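Local coordinates for PadR family transcriptional regulator (Streptococcus pneumoniae, PDB 5ZQH), which probably binds DNA through a winged helix-turn-helix domain and regulates transcription as a dimeric member of the PadR family, at residues A[21-26]-A[68-73]; A[8-13]-A[48-53]. All coordinates share one frame; numbering follows the deposited sequence.

Interaction 1: residues A[21-26]-A[68-73]; sequences ERYGYE and PDRKYF
Arg22 pairs with Phe73, joining a short edge strand to the C-terminal half of strand 69-75, in the small antiparallel sheet whose hairpin, strands 57-63 and 69-75, is the wing of the winged helix-turn-helix fold. The two residues form a hydrogen-bonded pair: Phe73 N donates to Arg22 O at 2.7 Å, nearly straight at the hydrogen but well above the carbonyl plane, and Arg22 N returns a longer bond to Phe73 O. Beyond this pair the chain turns into helix 24-34, with Tyr23 at its N-cap position, and side chains take over from backbone bonds.

The tight part is built on the Tyr23 ring. Its CG lies between the backbone N and the carbonyl carbon (chi1 66°), which swings the ring back over strand 69-75. There its edge meets the face of Tyr72 in a T-shaped stack, the planes 84° apart and Tyr23 CD2 3.4 Å from Tyr72 CZ. Glu26 CG lies over one face of the Tyr23 ring; the aliphatic stem of Arg70, bent at chi2, packs on the opposite face.

Toward solvent the packing thins out. Only the guanidinium of Arg70 belongs to this exposed side, its plane steep to the Tyr23 ring. At the other end, Glu21 reaches past Tyr72 CB to a salt bridge with Arg62 on strand 57-63, and Arg62 in turn makes a cation-pi contact with Tyr72. Back on the tight side, Arg70 CG sits 3.7 Å from the Tyr23 centroid, 5° off the ring normal, as a CH-pi contact.

Interaction 2: residues A[8-13]-A[48-53]; sequences VLEGCV and LQKLEK
Val13 CG1 stands anti to its backbone N (chi1 161°), and that torsion aims the methyl across at helix 45-53, where Leu48 and Leu51 receive it. Leu48 has CG anti to its own carbonyl carbon (chi1 -66°); from the CG placed there, the branch CD2 reaches to 3.8 Å from Val13 CG1, although the side chain starts off to one flank. Leu51 CD2 meets the same methyl at 4.0 Å, so a single branch of Val13 is held by two leucines one helical turn apart.

Leu51 also faces the other end of the contact. Its second methyl, CD1, lies 4.0 Å from Glu10 CG, part of an extended glutamate chain whose apolar stem packs here while the carboxylate runs on toward the solvent side, where Lys50 is exposed. There one water donates to Glu10 OE2 at 3.0 Å and accepts from Lys50 NZ at 2.8 Å. Glu10 OE2 and Lys50 NZ are 4.7 Å apart, so the water links the two opposite charges without direct contact.

Only 169 Å² is buried, and the axes of segments 8-13 and 48-53 approach to 11.5 Å at a crossing angle of -65°, so the helices meet through side-chain ends. Leu47 and Trp56 add to the apolar packing around Val13, Glu10 and Leu51. The contact sets helix 3-19 against helix 45-53, by its place in the chain probably the recognition helix of a PadR-type winged helix-turn-helix domain.

In the fold
Interactions 1 and 2 have their centres about 14 Å apart, and their segments alternate along the chain: 8-13, 21-26, 48-53, then 68-73. Helix 3-19 leads into strand 22-23 and helix 24-34, and helix 45-53 follows before the hairpin of 57-63 and 69-75. The two contacts meet at Leu48 CD1, on which Phe73 of the sheet, through CE2, and Gly24 CA, at the start of helix 24-34, both pack. Helix 45-53 is thus packed against both helix 3-19 and the sheet. Segment 8-13 also touches the second subunit, where Val8 packs on Val97 of the second subunit and Cys12 on Ile100 of the second subunit, so helix 3-19 connects the probable recognition helix with the dimer partner.

Interaction 1: residues A[21-26]-A[68-73]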
loop_
_atom_site.group_PDB
_atom_site.type_symbol
_atom_site.label_atom_id
_atom_site.label_comp_id
_atom_site.label_asym_id
_atom_site.label_seq_id
_atom_site.Cartn_x
_atom_site.Cartn_y
_atom_site.Cartn_z
ATOM N N GLU A 21 -22.989 4.800 -6.338
ATOM C CA GLU A 21 -23.546 3.601 -5.722
ATOM C C GLU A 21 -23.496 2.431 -6.722
ATOM O O GLU A 21 -24.125 2.495 -7.787
ATOM C CB GLU A 21 -24.989 3.919 -5.331
ATOM C CG GLU A 21 -25.594 3.050 -4.249
ATOM C CD GLU A 21 -26.944 3.564 -3.786
ATOM O OE1 GLU A 21 -27.098 4.804 -3.638
ATOM O OE2 GLU A 21 -27.855 2.724 -3.571
ATOM N N ARG A 22 -22.733 1.388 -6.386
ATOM C CA ARG A 22 -22.478 0.264 -7.304
ATOM C C ARG A 22 -22.704 -1.113 -6.683
ATOM O O ARG A 22 -22.444 -1.305 -5.492
ATOM C CB ARG A 22 -21.043 0.332 -7.835
ATOM C CG ARG A 22 -20.849 1.266 -9.018
ATOM C CD ARG A 22 -19.491 1.047 -9.669
ATOM N NE ARG A 22 -19.233 2.016 -10.733
ATOM C CZ ARG A 22 -18.579 3.168 -10.584
ATOM N NH1 ARG A 22 -18.091 3.540 -9.402
ATOM N NH2 ARG A 22 -18.415 3.958 -11.635
ATOM N N TYR A 23 -23.172 -2.064 -7.496
ATOM C CA TYR A 23 -23.234 -3.473 -7.082
ATOM C C TYR A 23 -21.987 -4.264 -7.507
ATOM O O TYR A 23 -21.225 -3.815 -8.368
ATOM C CB TYR A 23 -24.560 -4.161 -7.485
ATOM C CG TYR A 23 -24.843 -4.355 -8.963
ATOM C CD1 TYR A 23 -24.407 -5.501 -9.640
ATOM C CD2 TYR A 23 -25.599 -3.417 -9.677
ATOM C CE1 TYR A 23 -24.683 -5.688 -10.992
ATOM C CE2 TYR A 23 -25.889 -3.599 -11.029
ATOM C CZ TYR A 23 -25.424 -4.730 -11.683
ATOM O OH TYR A 23 -25.704 -4.910 -13.017
ATOM N N GLY A 24 -21.792 -5.426 -6.877
ATOM C CA GLY A 24 -20.603 -6.275 -7.029
ATOM C C GLY A 24 -20.057 -6.514 -8.429
ATOM O O GLY A 24 -18.860 -6.357 -8.655
ATOM N N TYR A 25 -20.935 -6.890 -9.362
ATOM C CA TYR A 25 -20.550 -7.129 -10.764
ATOM C C TYR A 25 -20.008 -5.869 -11.423
ATOM O O TYR A 25 -18.958 -5.917 -12.068
ATOM C CB TYR A 25 -21.720 -7.692 -11.583
ATOM C CG TYR A 25 -21.430 -7.915 -13.061
ATOM C CD1 TYR A 25 -20.824 -9.097 -13.504
ATOM C CD2 TYR A 25 -21.786 -6.954 -14.027
ATOM C CE1 TYR A 25 -20.566 -9.312 -14.855
ATOM C CE2 TYR A 25 -21.529 -7.161 -15.381
ATOM C CZ TYR A 25 -20.923 -8.343 -15.787
ATOM O OH TYR A 25 -20.667 -8.571 -17.119
ATOM N N GLU A 26 -20.723 -4.754 -11.261
ATOM C CA GLU A 26 -20.333 -3.519 -11.927
ATOM C C GLU A 26 -19.082 -2.862 -11.331
ATOM O O GLU A 26 -18.377 -2.152 -12.039
ATOM C CB GLU A 26 -21.513 -2.545 -12.126
ATOM C CG GLU A 26 -22.187 -1.982 -10.886
ATOM C CD GLU A 26 -23.352 -1.060 -11.223
ATOM O OE1 GLU A 26 -24.148 -1.387 -12.134
ATOM O OE2 GLU A 26 -23.475 0.003 -10.578
ATOM N N PRO A 68 -33.681 -6.670 -12.772
ATOM C CA PRO A 68 -33.368 -7.501 -11.596
ATOM C C PRO A 68 -32.748 -6.760 -10.414
ATOM O O PRO A 68 -31.928 -5.853 -10.605
ATOM C CB PRO A 68 -32.375 -8.524 -12.147
ATOM C CG PRO A 68 -32.785 -8.682 -13.567
ATOM C CD PRO A 68 -33.165 -7.299 -14.007
ATOM N N ASP A 69 -33.160 -7.157 -9.210
ATOM C CA ASP A 69 -32.651 -6.592 -7.964
ATOM C C ASP A 69 -31.215 -7.029 -7.702
ATOM O O ASP A 69 -30.895 -8.225 -7.724
ATOM C CB ASP A 69 -33.546 -6.978 -6.778
ATOM C CG ASP A 69 -34.770 -6.081 -6.633
ATOM O OD1 ASP A 69 -34.825 -4.989 -7.245
ATOM O OD2 ASP A 69 -35.689 -6.477 -5.887
ATOM N N ARG A 70 -30.360 -6.039 -7.468
ATOM C CA ARG A 70 -28.967 -6.266 -7.116
ATOM C C ARG A 70 -28.667 -5.559 -5.799
ATOM O O ARG A 70 -29.380 -4.628 -5.416
ATOM C CB ARG A 70 -28.042 -5.768 -8.237
ATOM C CG ARG A 70 -28.075 -6.581 -9.535
ATOM C CD ARG A 70 -27.263 -7.871 -9.440
ATOM N NE ARG A 70 -27.608 -8.823 -10.493
ATOM C CZ ARG A 70 -28.621 -9.692 -10.434
ATOM N NH1 ARG A 70 -29.414 -9.748 -9.369
ATOM N NH2 ARG A 70 -28.849 -10.513 -11.450
ATOM N N LYS A 71 -27.631 -6.021 -5.104
ATOM C CA LYS A 71 -27.194 -5.412 -3.853
ATOM C C LYS A 71 -26.227 -4.257 -4.128
ATOM O O LYS A 71 -25.041 -4.477 -4.370
ATOM C CB LYS A 71 -26.552 -6.461 -2.937
ATOM C CG LYS A 71 -26.410 -6.007 -1.493
ATOM C CD LYS A 71 -25.335 -6.787 -0.753
ATOM C CE LYS A 71 -25.924 -7.865 0.137
ATOM N NZ LYS A 71 -24.960 -8.185 1.226
ATOM N N TYR A 72 -26.751 -3.030 -4.084
ATOM C CA TYR A 72 -25.955 -1.825 -4.310
ATOM C C TYR A 72 -25.212 -1.390 -3.050
ATOM O O TYR A 72 -25.801 -1.276 -1.975
ATOM C CB TYR A 72 -26.835 -0.682 -4.818
ATOM C CG TYR A 72 -27.129 -0.724 -6.296
ATOM C CD1 TYR A 72 -28.233 -1.430 -6.789
ATOM C CD2 TYR A 72 -26.315 -0.049 -7.208
ATOM C CE1 TYR A 72 -28.523 -1.461 -8.147
ATOM C CE2 TYR A 72 -26.587 -0.080 -8.571
ATOM C CZ TYR A 72 -27.696 -0.787 -9.033
ATOM O OH TYR A 72 -27.972 -0.823 -10.382
ATOM N N PHE A 73 -23.914 -1.154 -3.202
ATOM C CA PHE A 73 -23.075 -0.677 -2.114
ATOM C C PHE A 73 -22.917 0.841 -2.164
ATOM O O PHE A 73 -22.616 1.410 -3.217
ATOM C CB PHE A 73 -21.705 -1.366 -2.135
ATOM C CG PHE A 73 -21.771 -2.858 -1.974
ATOM C CD1 PHE A 73 -22.016 -3.436 -0.719
ATOM C CD2 PHE A 73 -21.586 -3.700 -3.077
ATOM C CE1 PHE A 73 -22.079 -4.815 -0.570
ATOM C CE2 PHE A 73 -21.648 -5.082 -2.928
ATOM C CZ PHE A 73 -21.893 -5.638 -1.676
#

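Interaction 2: residues A[8-13]-A[48-53]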
loop_
_atom_site.group_PDB
_atom_site.type_symbol
_atom_site.label_atom_id
_atom_site.label_comp_id
_atom_site.label_asym_id
_atom_site.label_seq_id
_atom_site.Cartn_x
_atom_site.Cartn_y
_atom_site.Cartn_z
ATOM N N VAL A 8 -4.129 -0.247 -1.981
ATOM C CA VAL A 8 -4.575 0.496 -3.167
ATOM C C VAL A 8 -6.009 0.117 -3.579
ATOM O O VAL A 8 -6.860 1.021 -3.688
ATOM C CB VAL A 8 -3.560 0.434 -4.344
ATOM C CG1 VAL A 8 -4.164 0.977 -5.633
ATOM C CG2 VAL A 8 -2.303 1.218 -3.996
ATOM N N LEU A 9 -6.290 -1.180 -3.784
ATOM C CA LEU A 9 -7.667 -1.584 -4.133
ATOM C C LEU A 9 -8.717 -1.264 -3.074
ATOM O O LEU A 9 -9.867 -1.008 -3.434
ATOM C CB LEU A 9 -7.839 -3.010 -4.703
ATOM C CG LEU A 9 -7.076 -4.296 -4.417
ATOM C CD1 LEU A 9 -8.031 -5.484 -4.339
ATOM C CD2 LEU A 9 -6.087 -4.515 -5.543
ATOM N N GLU A 10 -8.328 -1.256 -1.796
ATOM C CA GLU A 10 -9.247 -0.832 -0.736
ATOM C C GLU A 10 -9.699 0.603 -0.981
ATOM O O GLU A 10 -10.895 0.855 -1.132
ATOM C CB GLU A 10 -8.644 -0.970 0.661
ATOM C CG GLU A 10 -9.701 -0.862 1.753
ATOM C CD GLU A 10 -9.120 -0.691 3.140
ATOM O OE1 GLU A 10 -8.677 0.432 3.469
ATOM O OE2 GLU A 10 -9.128 -1.681 3.911
ATOM N N GLY A 11 -8.726 1.515 -1.041
ATOM C CA GLY A 11 -8.952 2.923 -1.369
ATOM C C GLY A 11 -9.710 3.147 -2.663
ATOM O O GLY A 11 -10.656 3.937 -2.688
ATOM N N CYS A 12 -9.307 2.437 -3.723
ATOM C CA CYS A 12 -9.963 2.529 -5.044
ATOM C C CYS A 12 -11.417 2.044 -5.043
ATOM O O CYS A 12 -12.286 2.733 -5.574
ATOM C CB CYS A 12 -9.140 1.827 -6.136
ATOM S SG CYS A 12 -7.578 2.657 -6.530
ATOM N N VAL A 13 -11.673 0.879 -4.435
ATOM C CA VAL A 13 -13.049 0.337 -4.260
ATOM C C VAL A 13 -13.942 1.292 -3.446
ATOM O O VAL A 13 -15.083 1.560 -3.827
ATOM C CB VAL A 13 -13.045 -1.118 -3.692
ATOM C CG1 VAL A 13 -14.384 -1.523 -3.087
ATOM C CG2 VAL A 13 -12.660 -2.110 -4.779
ATOM N N LEU A 48 -15.322 -6.433 -0.374
ATOM C CA LEU A 48 -16.651 -5.854 -0.170
ATOM C C LEU A 48 -17.310 -6.389 1.099
ATOM O O LEU A 48 -17.944 -5.628 1.831
ATOM C CB LEU A 48 -17.561 -6.088 -1.384
ATOM C CG LEU A 48 -17.238 -5.414 -2.727
ATOM C CD1 LEU A 48 -18.178 -5.936 -3.809
ATOM C CD2 LEU A 48 -17.311 -3.895 -2.645
ATOM N N GLN A 49 -17.135 -7.687 1.352
ATOM C CA GLN A 49 -17.629 -8.357 2.560
ATOM C C GLN A 49 -17.027 -7.739 3.830
ATOM O O GLN A 49 -17.750 -7.490 4.796
ATOM C CB GLN A 49 -17.307 -9.854 2.499
ATOM C CG GLN A 49 -18.274 -10.761 3.244
ATOM C CD GLN A 49 -18.991 -11.741 2.331
ATOM O OE1 GLN A 49 -18.370 -12.405 1.491
ATOM N NE2 GLN A 49 -20.300 -11.854 2.502
ATOM N N LYS A 50 -15.710 -7.488 3.797
ATOM C CA LYS A 50 -14.954 -6.907 4.907
ATOM C C LYS A 50 -15.407 -5.486 5.238
ATOM O O LYS A 50 -15.658 -5.177 6.405
ATOM C CB LYS A 50 -13.450 -6.950 4.620
ATOM C CG LYS A 50 -12.554 -6.617 5.813
ATOM C CD LYS A 50 -11.097 -6.960 5.540
ATOM C CE LYS A 50 -10.371 -5.840 4.810
ATOM N NZ LYS A 50 -9.520 -6.363 3.701
ATOM N N LEU A 51 -15.507 -4.648 4.203
ATOM C CA LEU A 51 -15.968 -3.265 4.299
ATOM C C LEU A 51 -17.400 -3.140 4.833
ATOM O O LEU A 51 -17.673 -2.261 5.645
ATOM C CB LEU A 51 -15.861 -2.590 2.926
ATOM C CG LEU A 51 -14.645 -1.847 2.346
ATOM C CD1 LEU A 51 -13.284 -2.246 2.909
ATOM C CD2 LEU A 51 -14.667 -2.019 0.834
ATOM N N GLU A 52 -18.307 -4.012 4.380
ATOM C CA GLU A 52 -19.698 -4.014 4.873
ATOM C C GLU A 52 -19.773 -4.373 6.364
ATOM O O GLU A 52 -20.475 -3.708 7.133
ATOM C CB GLU A 52 -20.591 -4.952 4.042
ATOM C CG GLU A 52 -22.087 -4.782 4.311
ATOM C CD GLU A 52 -22.979 -5.820 3.635
ATOM O OE1 GLU A 52 -22.467 -6.783 3.014
ATOM O OE2 GLU A 52 -24.222 -5.668 3.727
ATOM N N LYS A 53 -19.041 -5.418 6.747
ATOM C CA LYS A 53 -18.937 -5.876 8.138
ATOM C C LYS A 53 -18.251 -4.826 9.031
ATOM O O LYS A 53 -18.652 -4.632 10.185
ATOM C CB LYS A 53 -18.255 -7.263 8.182
ATOM C CG LYS A 53 -17.964 -7.848 9.560
ATOM C CD LYS A 53 -16.470 -7.754 9.837
ATOM C CE LYS A 53 -16.163 -7.317 11.258
ATOM N NZ LYS A 53 -14.770 -6.792 11.341
HETATM O O HOH W 1 -8.285 -4.200 2.475
#